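Local coordinates for protein fatty acid synthase 1, isoform A (Drosophila melanogaster, PDB 6FN6) that probably builds long-chain saturated fatty acids from acetyl-CoA and malonyl-CoA with NADPH, this chain being its modifying region of dehydratase, enoylreductase and ketoreductase, at residues A[600-605]-A[646-651]; A[653-658]-A[671-676]; A[604-609]-A[894-899]; A[567-572]-A[662-667]; A[612-617]-A[639-644]. All coordinates share one frame; numbering follows the deposited sequence.

Contact 1 (A[600-605]-A[646-651])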
# COMPACT_ATOMS: atom_id res chain seq x y z
N ASN A 600 -9.26 25.35 -32.53
CA ASN A 600 -9.55 23.99 -32.95
C ASN A 600 -10.81 23.52 -32.23
O ASN A 600 -10.84 22.45 -31.62
CB ASN A 600 -8.38 23.06 -32.65
CG ASN A 600 -8.57 21.67 -33.22
OD1 ASN A 600 -9.68 21.27 -33.54
ND2 ASN A 600 -7.47 20.93 -33.35
N LEU A 601 -11.86 24.34 -32.30
CA LEU A 601 -13.11 24.06 -31.61
C LEU A 601 -14.28 24.03 -32.60
O LEU A 601 -14.20 24.59 -33.69
CB LEU A 601 -13.37 25.10 -30.53
CG LEU A 601 -12.27 25.28 -29.48
CD1 LEU A 601 -12.57 26.47 -28.58
CD2 LEU A 601 -12.09 24.02 -28.66
N GLU A 602 -15.36 23.38 -32.20
CA GLU A 602 -16.55 23.26 -33.04
C GLU A 602 -17.82 23.25 -32.20
O GLU A 602 -17.97 22.41 -31.31
CB GLU A 602 -16.47 21.99 -33.89
CG GLU A 602 -17.56 21.85 -34.94
CD GLU A 602 -17.34 22.76 -36.14
OE1 GLU A 602 -16.53 23.71 -36.03
OE2 GLU A 602 -17.98 22.53 -37.19
N THR A 603 -18.72 24.18 -32.49
CA THR A 603 -20.00 24.24 -31.79
C THR A 603 -20.94 23.24 -32.44
O THR A 603 -21.26 23.35 -33.63
CB THR A 603 -20.61 25.65 -31.84
OG1 THR A 603 -19.63 26.61 -31.43
CG2 THR A 603 -21.82 25.74 -30.90
N CYS A 604 -21.38 22.25 -31.67
CA CYS A 604 -22.23 21.19 -32.18
C CYS A 604 -23.63 21.26 -31.59
O CYS A 604 -23.84 21.82 -30.51
CB CYS A 604 -21.61 19.82 -31.89
SG CYS A 604 -19.95 19.60 -32.56
N THR A 605 -24.60 20.68 -32.30
CA THR A 605 -25.96 20.57 -31.80
C THR A 605 -26.11 19.21 -31.13
O THR A 605 -25.87 18.18 -31.75
CB THR A 605 -27.00 20.71 -32.93
OG1 THR A 605 -26.71 21.88 -33.71
CG2 THR A 605 -28.40 20.83 -32.35
N ARG A 646 -24.91 16.83 -34.15
CA ARG A 646 -24.60 17.33 -35.48
C ARG A 646 -23.53 18.41 -35.47
O ARG A 646 -23.45 19.21 -34.54
CB ARG A 646 -25.87 17.85 -36.16
CG ARG A 646 -26.86 16.75 -36.51
CD ARG A 646 -28.01 17.26 -37.34
NE ARG A 646 -28.98 16.21 -37.63
CZ ARG A 646 -28.83 15.30 -38.59
NH1 ARG A 646 -29.76 14.37 -38.78
NH2 ARG A 646 -27.75 15.30 -39.37
N ASP A 647 -22.73 18.42 -36.53
CA ASP A 647 -21.65 19.39 -36.68
C ASP A 647 -22.22 20.75 -37.07
O ASP A 647 -23.41 20.87 -37.36
CB ASP A 647 -20.66 18.89 -37.74
CG ASP A 647 -19.41 19.74 -37.82
OD1 ASP A 647 -18.49 19.53 -37.00
OD2 ASP A 647 -19.34 20.61 -38.72
N THR A 648 -21.37 21.77 -37.08
CA THR A 648 -21.74 23.08 -37.60
C THR A 648 -22.27 22.97 -39.03
O THR A 648 -23.06 23.80 -39.48
CB THR A 648 -20.54 24.06 -37.57
OG1 THR A 648 -20.16 24.32 -36.22
CG2 THR A 648 -20.88 25.38 -38.25
N GLN A 649 -21.82 21.94 -39.74
CA GLN A 649 -22.20 21.73 -41.13
C GLN A 649 -23.15 20.53 -41.25
O GLN A 649 -23.25 19.91 -42.31
CB GLN A 649 -20.96 21.54 -42.00
CG GLN A 649 -21.19 21.78 -43.48
CD GLN A 649 -19.93 21.62 -44.31
OE1 GLN A 649 -19.65 22.42 -45.20
NE2 GLN A 649 -19.16 20.56 -44.03
N GLY A 650 -23.83 20.21 -40.16
CA GLY A 650 -24.88 19.21 -40.16
C GLY A 650 -24.40 17.77 -40.28
O GLY A 650 -25.20 16.86 -40.52
N ARG A 651 -23.10 17.56 -40.13
CA ARG A 651 -22.52 16.22 -40.16
C ARG A 651 -22.87 15.44 -38.90
O ARG A 651 -22.94 16.00 -37.81
CB ARG A 651 -21.01 16.32 -40.34
CG ARG A 651 -20.59 16.77 -41.73
CD ARG A 651 -19.09 16.98 -41.82
NE ARG A 651 -18.69 18.17 -41.08
CZ ARG A 651 -17.43 18.51 -40.82
NH1 ARG A 651 -16.43 17.73 -41.23
NH2 ARG A 651 -17.17 19.62 -40.14
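Glu602 and Asp647 bring their carboxylates together where a type I beta turn, Asp647 to Gly650, links strands 642-646 and 652-656 and meets strand 601-611. The two side chains cross at about a right angle, carboxylate planes 26° apart. Both ends are acceptors, and their very close approach is doubtful in its detail; the positive charge of nearby Arg651 probably offsets part of the repulsion. CG of Asp647 is anti to its backbone N (chi1 -172°), and OD2 closes an Asx turn by accepting Gln649 N at 3.0 Å. From the opposite face of the carboxylate, Arg651 NH2 completes a salt bridge. An alanine at Asp647 would probably leave the Arg651 guanidinium without its mate and the turn without its side-chain brace. Just before the turn, Thr605 and Arg646 form an antiparallel hydrogen-bonded pair, Thr605 N to Arg646 O and Arg646 N to Thr605 O each 2.9 Å. Thr648 OG1 lies 3.0 Å from Thr603 O, with Glu602 OE2 also within its reach.

Contact 2 (A[653-658]-A[671-676])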
# COMPACT_ATOMS: atom_id res chain seq x y z
N VAL A 653 -22.02 13.37 -35.90
CA VAL A 653 -20.79 13.32 -35.13
C VAL A 653 -21.04 12.83 -33.70
O VAL A 653 -22.11 13.05 -33.13
CB VAL A 653 -20.11 14.71 -35.10
CG1 VAL A 653 -18.80 14.66 -34.30
CG2 VAL A 653 -19.85 15.21 -36.51
N MET A 654 -20.04 12.15 -33.15
CA MET A 654 -20.02 11.78 -31.74
C MET A 654 -18.73 12.34 -31.14
O MET A 654 -17.70 12.35 -31.81
CB MET A 654 -20.09 10.27 -31.56
CG MET A 654 -19.29 9.50 -32.58
SD MET A 654 -19.24 7.73 -32.27
CE MET A 654 -17.85 7.63 -31.15
N ALA A 655 -18.79 12.82 -29.90
CA ALA A 655 -17.65 13.50 -29.32
C ALA A 655 -17.45 13.19 -27.84
O ALA A 655 -18.31 12.60 -27.18
CB ALA A 655 -17.81 15.00 -29.50
N MET A 656 -16.29 13.61 -27.33
CA MET A 656 -15.95 13.47 -25.93
C MET A 656 -15.40 14.80 -25.43
O MET A 656 -14.55 15.41 -26.08
CB MET A 656 -14.93 12.35 -25.73
CG MET A 656 -14.52 12.12 -24.28
SD MET A 656 -13.39 10.74 -24.06
CE MET A 656 -12.01 11.25 -25.09
N VAL A 657 -15.90 15.25 -24.28
CA VAL A 657 -15.52 16.55 -23.73
C VAL A 657 -15.33 16.46 -22.22
O VAL A 657 -15.83 15.53 -21.59
CB VAL A 657 -16.57 17.61 -24.08
CG1 VAL A 657 -16.47 18.00 -25.55
CG2 VAL A 657 -17.97 17.10 -23.76
N PRO A 658 -14.62 17.43 -21.64
CA PRO A 658 -14.43 17.44 -20.18
C PRO A 658 -15.72 17.75 -19.43
O PRO A 658 -15.92 17.27 -18.31
CB PRO A 658 -13.39 18.55 -19.97
CG PRO A 658 -13.50 19.42 -21.15
CD PRO A 658 -13.88 18.53 -22.29
N ARG A 671 -9.96 17.21 -32.20
CA ARG A 671 -9.07 16.10 -31.90
C ARG A 671 -9.86 14.97 -31.27
O ARG A 671 -9.59 13.80 -31.54
CB ARG A 671 -7.94 16.55 -30.97
CG ARG A 671 -7.03 17.61 -31.56
CD ARG A 671 -5.85 17.89 -30.65
NE ARG A 671 -6.27 18.49 -29.38
CZ ARG A 671 -6.27 19.79 -29.12
NH1 ARG A 671 -5.87 20.67 -30.04
NH2 ARG A 671 -6.66 20.23 -27.93
N MET A 672 -10.82 15.31 -30.42
CA MET A 672 -11.64 14.31 -29.76
C MET A 672 -13.04 14.24 -30.35
O MET A 672 -14.03 14.46 -29.66
CB MET A 672 -11.70 14.59 -28.25
CG MET A 672 -10.43 14.18 -27.51
SD MET A 672 -10.24 14.93 -25.88
CE MET A 672 -9.80 16.61 -26.32
N MET A 673 -13.12 13.92 -31.64
CA MET A 673 -14.39 13.70 -32.32
C MET A 673 -14.29 12.59 -33.36
O MET A 673 -13.27 12.44 -34.03
CB MET A 673 -14.92 14.97 -32.99
CG MET A 673 -15.46 16.02 -32.03
SD MET A 673 -16.50 17.25 -32.86
CE MET A 673 -15.30 18.25 -33.73
N TRP A 674 -15.36 11.82 -33.48
CA TRP A 674 -15.46 10.78 -34.50
C TRP A 674 -16.71 11.07 -35.33
O TRP A 674 -17.73 11.50 -34.80
CB TRP A 674 -15.57 9.39 -33.87
CG TRP A 674 -14.50 9.07 -32.88
CD1 TRP A 674 -13.36 8.34 -33.11
CD2 TRP A 674 -14.46 9.44 -31.50
NE1 TRP A 674 -12.62 8.24 -31.95
CE2 TRP A 674 -13.28 8.91 -30.95
CE3 TRP A 674 -15.32 10.17 -30.67
CZ2 TRP A 674 -12.93 9.08 -29.61
CZ3 TRP A 674 -14.97 10.34 -29.34
CH2 TRP A 674 -13.79 9.80 -28.83
N GLN A 675 -16.63 10.84 -36.64
CA GLN A 675 -17.81 10.95 -37.48
C GLN A 675 -18.59 9.65 -37.40
O GLN A 675 -18.06 8.58 -37.68
CB GLN A 675 -17.44 11.28 -38.93
CG GLN A 675 -16.95 12.70 -39.14
CD GLN A 675 -17.23 13.23 -40.53
OE1 GLN A 675 -18.14 12.76 -41.21
NE2 GLN A 675 -16.46 14.22 -40.96
N ILE A 676 -19.86 9.75 -37.02
CA ILE A 676 -20.69 8.58 -36.81
C ILE A 676 -20.74 7.76 -38.10
O ILE A 676 -20.96 8.32 -39.18
CB ILE A 676 -22.11 8.96 -36.34
CG1 ILE A 676 -22.04 9.83 -35.09
CG2 ILE A 676 -22.93 7.70 -36.07
CD1 ILE A 676 -23.39 10.38 -34.63
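Met654 and Trp674 face each other as the hydrogen-bonded pair of an antiparallel ladder between strands 653-656 and 673-675. Met654 N to Trp674 O and Trp674 N to Met654 O are both 2.9 Å, nearly straight at the hydrogen. A weak third bond runs from Met656 N to Met672 O at 3.4 Å. On the face that carries Met654 and Trp674, CG of Met654 sits between its own N and carbonyl carbon (chi1 39°), and the chain then bends at the sulfur so that CE reaches Trp674 CE3 at 3.6 Å. The same CG lies 3.7 Å from Ile676 CG1. Met656 CB meets the far corner of the indole at CZ3. By family, the ladder belongs to the GroES-like, catalytic half of a medium-chain dehydrogenase/reductase, here the enoylreductase domain. Helices 689-702 and 844-860 pack over this side, and Trp674 NE1 gives its hydrogen to Val851 O on the second of them. On the other face, Ala655 CB touches Met673 CG at 3.6 Å, and Val653 CG1, anti to its backbone N, lies 3.8 Å from Met673 SD. Val653 also meets Ile676 through its backbone, with O 3.3 Å from Ile676 CD1.

Contact 3 (A[604-609]-A[894-899])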
# COMPACT_ATOMS: atom_id res chain seq x y z
N CYS A 604 -21.38 22.25 -31.67
CA CYS A 604 -22.23 21.19 -32.18
C CYS A 604 -23.63 21.26 -31.59
O CYS A 604 -23.84 21.82 -30.51
CB CYS A 604 -21.61 19.82 -31.89
SG CYS A 604 -19.95 19.60 -32.56
N THR A 605 -24.60 20.68 -32.30
CA THR A 605 -25.96 20.57 -31.80
C THR A 605 -26.11 19.21 -31.13
O THR A 605 -25.87 18.18 -31.75
CB THR A 605 -27.00 20.71 -32.93
OG1 THR A 605 -26.71 21.88 -33.71
CG2 THR A 605 -28.40 20.83 -32.35
N VAL A 606 -26.53 19.21 -29.87
CA VAL A 606 -26.59 17.98 -29.10
C VAL A 606 -27.92 17.28 -29.33
O VAL A 606 -28.99 17.90 -29.26
CB VAL A 606 -26.38 18.25 -27.60
CG1 VAL A 606 -26.45 16.96 -26.79
CG2 VAL A 606 -25.05 18.95 -27.37
N TYR A 607 -27.85 15.98 -29.62
CA TYR A 607 -29.04 15.15 -29.79
C TYR A 607 -29.14 14.16 -28.64
O TYR A 607 -30.20 13.99 -28.04
CB TYR A 607 -28.99 14.41 -31.12
CG TYR A 607 -29.44 15.26 -32.29
CD1 TYR A 607 -28.67 16.34 -32.71
CD2 TYR A 607 -30.61 14.97 -32.98
CE1 TYR A 607 -29.07 17.12 -33.79
CE2 TYR A 607 -31.01 15.74 -34.06
CZ TYR A 607 -30.24 16.81 -34.45
OH TYR A 607 -30.62 17.59 -35.52
N TYR A 608 -28.02 13.50 -28.34
CA TYR A 608 -27.98 12.50 -27.28
C TYR A 608 -26.82 12.78 -26.34
O TYR A 608 -25.68 12.92 -26.77
CB TYR A 608 -27.85 11.10 -27.88
CG TYR A 608 -29.12 10.64 -28.56
CD1 TYR A 608 -29.37 10.94 -29.89
CD2 TYR A 608 -30.07 9.91 -27.86
CE1 TYR A 608 -30.53 10.53 -30.51
CE2 TYR A 608 -31.24 9.49 -28.48
CZ TYR A 608 -31.46 9.81 -29.80
OH TYR A 608 -32.62 9.39 -30.41
N ALA A 609 -27.13 12.89 -25.05
CA ALA A 609 -26.12 13.13 -24.03
C ALA A 609 -26.21 12.05 -22.95
O ALA A 609 -27.18 12.02 -22.19
CB ALA A 609 -26.29 14.51 -23.41
N ILE A 894 -29.76 10.59 -22.41
CA ILE A 894 -30.85 11.57 -22.45
C ILE A 894 -31.09 12.02 -23.89
O ILE A 894 -30.17 12.51 -24.56
CB ILE A 894 -30.56 12.76 -21.54
CG1 ILE A 894 -30.66 12.33 -20.07
CG2 ILE A 894 -31.55 13.90 -21.81
CD1 ILE A 894 -30.20 13.38 -19.09
N LYS A 895 -32.33 11.87 -24.34
CA LYS A 895 -32.72 12.25 -25.69
C LYS A 895 -33.09 13.73 -25.74
O LYS A 895 -34.24 14.10 -25.50
CB LYS A 895 -33.90 11.39 -26.15
CG LYS A 895 -34.45 11.72 -27.53
CD LYS A 895 -35.94 11.38 -27.61
CE LYS A 895 -36.18 9.88 -27.48
NZ LYS A 895 -37.63 9.54 -27.50
N VAL A 896 -32.11 14.57 -26.05
CA VAL A 896 -32.35 16.00 -26.15
C VAL A 896 -33.14 16.30 -27.42
O VAL A 896 -34.09 17.09 -27.40
CB VAL A 896 -31.02 16.78 -26.13
CG1 VAL A 896 -31.28 18.28 -26.13
CG2 VAL A 896 -30.18 16.39 -24.92
N ARG A 897 -32.74 15.68 -28.52
CA ARG A 897 -33.43 15.83 -29.80
C ARG A 897 -33.64 14.48 -30.47
O ARG A 897 -32.76 13.62 -30.42
CB ARG A 897 -32.63 16.75 -30.72
CG ARG A 897 -32.41 18.15 -30.18
CD ARG A 897 -31.50 18.94 -31.10
NE ARG A 897 -32.04 19.05 -32.45
CZ ARG A 897 -32.63 20.14 -32.94
NH1 ARG A 897 -32.75 21.24 -32.21
NH2 ARG A 897 -33.09 20.13 -34.19
N ASP A 898 -34.79 14.30 -31.09
CA ASP A 898 -35.05 13.12 -31.92
C ASP A 898 -34.25 13.23 -33.21
O ASP A 898 -34.23 14.28 -33.86
CB ASP A 898 -36.54 12.99 -32.22
CG ASP A 898 -37.30 12.34 -31.09
OD1 ASP A 898 -36.92 11.22 -30.67
OD2 ASP A 898 -38.27 12.95 -30.60
N GLU A 899 -33.58 12.14 -33.59
CA GLU A 899 -32.75 12.15 -34.79
C GLU A 899 -33.60 12.16 -36.06
O GLU A 899 -34.57 11.41 -36.19
CB GLU A 899 -31.82 10.93 -34.79
CG GLU A 899 -30.87 10.89 -35.98
CD GLU A 899 -29.94 9.69 -35.95
OE1 GLU A 899 -30.02 8.90 -34.98
OE2 GLU A 899 -29.13 9.54 -36.89
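Thr605 starts the contact with a methyl: CG2 lies over one face of the Arg897 guanidinium, nearest Arg897 CD at 3.8 Å. Val606 follows with its carbonyl oxygen beside Arg897 CD and its CG1 opposite Val896 CG2. At Tyr607 the strand turns a corner, and a classic beta bulge sets Tyr607 and Tyr608 together against Ala644 of the neighbouring strand. Tyr607 O accepts Arg897 N on a lone pair at 3.1 Å, and Val896 N weakly. Arg897 CB makes a CH-pi contact 3.9 Å from the centroid of the Tyr607 ring, while Arg897 NE stands 3.5 Å from Tyr607 CZ, over the face toward the rim. The arginine bends at chi3 (59°), which places NE there; ring and guanidinium planes stand 62° apart. Tyr608 lies side by side with Lys895. Ala609 pairs antiparallel with Ile894, Ala609 N to Ile894 O 3.1 Å and Ile894 N to Ala609 O 3.0 Å, joining strands 601-611 and 891-895 as the chain returns from the Rossmann-type half. The polar tips find partners farther along the chain, Tyr607 OH at Glu900 OE2 and Arg897 NH2 at Lys909 O, so the contact itself is held by backbone bonds and aliphatic carbon on aromatic ring.

Contact 4 (A[567-572]-A[662-667])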
# COMPACT_ATOMS: atom_id res chain seq x y z
N VAL A 567 -36.87 28.55 -24.10
CA VAL A 567 -35.62 29.16 -24.55
C VAL A 567 -34.98 28.33 -25.66
O VAL A 567 -35.35 27.17 -25.86
CB VAL A 567 -34.64 29.34 -23.37
CG1 VAL A 567 -35.29 30.17 -22.27
CG2 VAL A 567 -34.20 27.98 -22.83
N GLU A 568 -34.05 28.93 -26.39
CA GLU A 568 -33.38 28.24 -27.48
C GLU A 568 -32.19 27.41 -27.00
O GLU A 568 -31.96 26.30 -27.48
CB GLU A 568 -32.92 29.25 -28.54
CG GLU A 568 -32.36 28.61 -29.80
CD GLU A 568 -31.95 29.63 -30.84
OE1 GLU A 568 -31.92 30.84 -30.51
OE2 GLU A 568 -31.65 29.23 -31.98
N HIS A 569 -31.43 27.97 -26.06
CA HIS A 569 -30.24 27.30 -25.53
C HIS A 569 -30.32 27.14 -24.02
O HIS A 569 -30.64 28.09 -23.29
CB HIS A 569 -28.98 28.07 -25.91
CG HIS A 569 -28.72 28.10 -27.38
ND1 HIS A 569 -28.70 26.96 -28.16
CD2 HIS A 569 -28.45 29.13 -28.22
CE1 HIS A 569 -28.45 27.28 -29.41
NE2 HIS A 569 -28.29 28.59 -29.48
N ALA A 570 -30.00 25.94 -23.54
CA ALA A 570 -30.05 25.65 -22.12
C ALA A 570 -29.11 24.51 -21.75
O ALA A 570 -28.64 23.77 -22.61
CB ALA A 570 -31.47 25.31 -21.71
N TYR A 571 -28.84 24.40 -20.46
CA TYR A 571 -28.04 23.30 -19.93
C TYR A 571 -28.71 22.79 -18.67
O TYR A 571 -29.59 23.45 -18.11
CB TYR A 571 -26.60 23.75 -19.65
CG TYR A 571 -26.48 24.71 -18.50
CD1 TYR A 571 -26.68 26.08 -18.68
CD2 TYR A 571 -26.16 24.26 -17.23
CE1 TYR A 571 -26.58 26.96 -17.63
CE2 TYR A 571 -26.05 25.14 -16.17
CZ TYR A 571 -26.26 26.49 -16.37
OH TYR A 571 -26.15 27.37 -15.32
N VAL A 572 -28.29 21.61 -18.21
CA VAL A 572 -28.85 21.02 -17.01
C VAL A 572 -27.96 21.36 -15.83
O VAL A 572 -26.73 21.35 -15.94
CB VAL A 572 -29.02 19.50 -17.17
CG1 VAL A 572 -29.54 18.87 -15.87
CG2 VAL A 572 -29.96 19.19 -18.32
N LEU A 662 -24.17 18.10 -21.60
CA LEU A 662 -25.57 17.92 -21.24
C LEU A 662 -26.29 19.24 -21.43
O LEU A 662 -26.80 19.84 -20.49
CB LEU A 662 -25.70 17.42 -19.80
CG LEU A 662 -27.09 16.96 -19.36
CD1 LEU A 662 -27.60 15.82 -20.24
CD2 LEU A 662 -27.08 16.54 -17.90
N ALA A 663 -26.32 19.68 -22.69
CA ALA A 663 -26.90 20.96 -23.06
C ALA A 663 -27.43 20.86 -24.49
O ALA A 663 -27.16 19.89 -25.19
CB ALA A 663 -25.88 22.07 -22.94
N THR A 664 -28.18 21.87 -24.91
CA THR A 664 -28.72 21.88 -26.27
C THR A 664 -27.60 22.03 -27.29
O THR A 664 -27.73 21.59 -28.44
CB THR A 664 -29.74 23.01 -26.45
OG1 THR A 664 -29.13 24.26 -26.12
CG2 THR A 664 -30.95 22.78 -25.55
N THR A 665 -26.51 22.66 -26.88
CA THR A 665 -25.34 22.83 -27.74
C THR A 665 -24.06 22.66 -26.94
O THR A 665 -24.04 22.92 -25.73
CB THR A 665 -25.33 24.22 -28.41
OG1 THR A 665 -25.63 25.23 -27.44
CG2 THR A 665 -26.36 24.28 -29.54
N CYS A 666 -23.01 22.19 -27.60
CA CYS A 666 -21.73 21.99 -26.93
C CYS A 666 -20.57 22.31 -27.87
O CYS A 666 -20.64 22.04 -29.07
CB CYS A 666 -21.60 20.55 -26.42
SG CYS A 666 -20.11 20.25 -25.43
N VAL A 667 -19.52 22.91 -27.32
CA VAL A 667 -18.30 23.16 -28.08
C VAL A 667 -17.33 22.00 -27.88
O VAL A 667 -16.84 21.78 -26.77
CB VAL A 667 -17.65 24.49 -27.66
CG1 VAL A 667 -16.37 24.74 -28.44
CG2 VAL A 667 -18.62 25.64 -27.86
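His569 and Thr664 meet where the start of strand 570-574 runs past the loop that leads into strand 665-669. The two directions are 159° apart, near antiparallel, and a single backbone bridge, Tyr571 with Ala663, joins them. Along the histidine, CB comes first, 3.8 Å from Thr664 OG1. CG is turned beside its own backbone N (chi1 -64°), a little farther from the same oxygen. ND1 then reaches Thr664 OG1 at 3.4 Å, a weak hydrogen bond in which either could be the donor, with the oxygen in the ring plane at its edge. CE1 carries on to Thr665 and touches CG2 at 3.7 Å. The threonine hydroxyl also accepts Ala570 N at 3.2 Å, while Thr664 N gives its hydrogen back to Ala570 O at 3.0 Å. A valine in place of Thr664 would probably leave Ala570 N and His569 ND1 without this oxygen and the imidazole freer to turn. Farther on, Val572 N donates to Leu662 O at 3.2 Å, and the leucine CD2 packs on Val572 CB. The contact thus ties the two-stranded hairpin of 570-574 and 583-587 to the sheet of the enoylreductase domain, where Thr664 is bonded through its backbone to Val606. Polar at the threonine end and apolar at the leucine end, it is carried by backbone bonds, to which one hydroxyl adds a bond from Ala570 N and a weak one with the imidazole edge.

Contact 5 (A[612-617]-A[639-644])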
# COMPACT_ATOMS: atom_id res chain seq x y z
N ASN A 612 -22.74 9.78 -17.06
CA ASN A 612 -21.69 8.91 -16.56
C ASN A 612 -21.65 9.04 -15.04
O ASN A 612 -22.23 9.95 -14.47
CB ASN A 612 -20.34 9.27 -17.18
CG ASN A 612 -20.23 8.82 -18.62
OD1 ASN A 612 -19.88 7.66 -18.89
ND2 ASN A 612 -20.52 9.71 -19.55
N PHE A 613 -20.96 8.11 -14.38
CA PHE A 613 -20.92 8.09 -12.92
C PHE A 613 -20.40 9.42 -12.37
O PHE A 613 -20.83 9.86 -11.30
CB PHE A 613 -20.06 6.93 -12.41
CG PHE A 613 -20.76 5.60 -12.45
CD1 PHE A 613 -21.93 5.40 -11.73
CD2 PHE A 613 -20.25 4.55 -13.19
CE1 PHE A 613 -22.58 4.18 -11.75
CE2 PHE A 613 -20.90 3.32 -13.22
CZ PHE A 613 -22.06 3.14 -12.50
N ARG A 614 -19.49 10.06 -13.10
CA ARG A 614 -18.92 11.33 -12.65
C ARG A 614 -20.02 12.38 -12.47
O ARG A 614 -19.97 13.19 -11.55
CB ARG A 614 -17.86 11.83 -13.63
CG ARG A 614 -17.08 13.04 -13.14
CD ARG A 614 -16.13 13.56 -14.22
NE ARG A 614 -16.12 15.02 -14.32
CZ ARG A 614 -17.13 15.74 -14.81
NH1 ARG A 614 -18.24 15.15 -15.23
NH2 ARG A 614 -17.02 17.06 -14.88
N ASP A 615 -21.01 12.35 -13.36
CA ASP A 615 -22.14 13.27 -13.26
C ASP A 615 -22.97 12.96 -12.02
O ASP A 615 -23.40 13.87 -11.31
CB ASP A 615 -23.01 13.20 -14.52
CG ASP A 615 -22.28 13.66 -15.77
OD1 ASP A 615 -21.31 14.43 -15.64
OD2 ASP A 615 -22.67 13.24 -16.87
N VAL A 616 -23.18 11.68 -11.77
CA VAL A 616 -23.95 11.24 -10.61
C VAL A 616 -23.21 11.62 -9.33
O VAL A 616 -23.80 12.16 -8.40
CB VAL A 616 -24.23 9.72 -10.65
CG1 VAL A 616 -25.09 9.30 -9.46
CG2 VAL A 616 -24.89 9.33 -11.96
N MET A 617 -21.91 11.32 -9.30
CA MET A 617 -21.10 11.57 -8.11
C MET A 617 -21.07 13.05 -7.78
O MET A 617 -21.18 13.44 -6.62
CB MET A 617 -19.68 11.04 -8.31
CG MET A 617 -19.58 9.52 -8.39
SD MET A 617 -20.20 8.68 -6.92
CE MET A 617 -20.07 6.97 -7.43
N LEU A 639 -22.06 19.47 -16.16
CA LEU A 639 -22.54 18.12 -16.45
C LEU A 639 -22.39 17.80 -17.93
O LEU A 639 -22.42 18.70 -18.77
CB LEU A 639 -24.01 17.99 -16.03
CG LEU A 639 -24.30 18.24 -14.54
CD1 LEU A 639 -25.80 18.28 -14.28
CD2 LEU A 639 -23.62 17.21 -13.65
N GLY A 640 -22.21 16.52 -18.26
CA GLY A 640 -22.10 16.10 -19.64
C GLY A 640 -20.67 15.87 -20.09
O GLY A 640 -19.92 16.82 -20.29
N LEU A 641 -20.30 14.60 -20.25
CA LEU A 641 -18.93 14.24 -20.59
C LEU A 641 -18.79 13.88 -22.07
O LEU A 641 -17.70 13.95 -22.64
CB LEU A 641 -18.47 13.07 -19.73
CG LEU A 641 -18.04 13.41 -18.30
CD1 LEU A 641 -17.85 12.13 -17.51
CD2 LEU A 641 -16.78 14.25 -18.27
N GLU A 642 -19.90 13.49 -22.69
CA GLU A 642 -19.90 13.08 -24.09
C GLU A 642 -21.26 13.31 -24.72
O GLU A 642 -22.24 13.56 -24.02
CB GLU A 642 -19.50 11.61 -24.21
CG GLU A 642 -20.47 10.66 -23.52
CD GLU A 642 -19.99 9.22 -23.50
OE1 GLU A 642 -19.36 8.78 -24.49
OE2 GLU A 642 -20.24 8.53 -22.50
N PHE A 643 -21.33 13.21 -26.04
CA PHE A 643 -22.59 13.38 -26.75
C PHE A 643 -22.52 12.89 -28.19
O PHE A 643 -21.44 12.80 -28.78
CB PHE A 643 -23.01 14.86 -26.74
CG PHE A 643 -22.15 15.74 -27.61
CD1 PHE A 643 -22.43 15.90 -28.95
CD2 PHE A 643 -21.06 16.40 -27.07
CE1 PHE A 643 -21.64 16.71 -29.75
CE2 PHE A 643 -20.26 17.21 -27.86
CZ PHE A 643 -20.56 17.36 -29.20
N ALA A 644 -23.69 12.60 -28.75
CA ALA A 644 -23.83 12.39 -30.19
C ALA A 644 -24.75 13.48 -30.73
O ALA A 644 -25.79 13.77 -30.13
CB ALA A 644 -24.39 11.02 -30.48
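Leu641 packs against Arg614 and Asn612 in the GroES-like part of the enoylreductase domain, where the start of helix 613-620 packs on the loop leading into strand 642-646. This is the close part: Leu641 CD2 lies over one face of the Arg614 guanidinium, offset to its rim and 3.5 Å from Arg614 NH1, while Leu641 CD1 meets Asn612 CB at 3.8 Å. Arg614 NH1 also makes a salt bridge to Asp615 OD1, at 3.2 Å, so the leucine covers a group already held. The aspartate end is slacker. Asp615 OD1 takes Gly640 N weakly, at 3.5 Å, and lies 4.1 Å from Leu639 CD2. Gly640 has backbone angles (phi 100°, psi 107°) at which a CB would press on the carbonyl O of Leu639. Asn612 and Arg614 are partly exposed, whereas Asp615 and the loop are buried. Glu642 spends OE1 on Cys690 N of helix 689-702 and turns OE2 to the helix start: Asn612 ND2 donates to Glu642 OE2 at 3.2 Å, meeting it on its anti side, 25° out of the carboxylate plane.

How the contacts relate
From the N terminus, 567-572 opens first, and contact 4 closes when the chain reaches 662-667. Inside that loop lies contact 1, from 600-605 to 646-651, and within contact 1 lies contact 5, from the helix start at 612-617 to 639-644. Contact 2 follows both in series, joining 653-658 to 671-676 and crossing contact 4. Contact 3 sets off from the same strand as contact 1, sharing Cys604 and Thr605, but closes only at 894-899, 285 residues on; it encloses contacts 2 and 5 and crosses contact 4. Strand 601-611 thus pairs with strands 642-646, 665-669 and 891-895, while contact 2 adds 673-675 to the curled sheet and contact 4 adds the hairpin beside it.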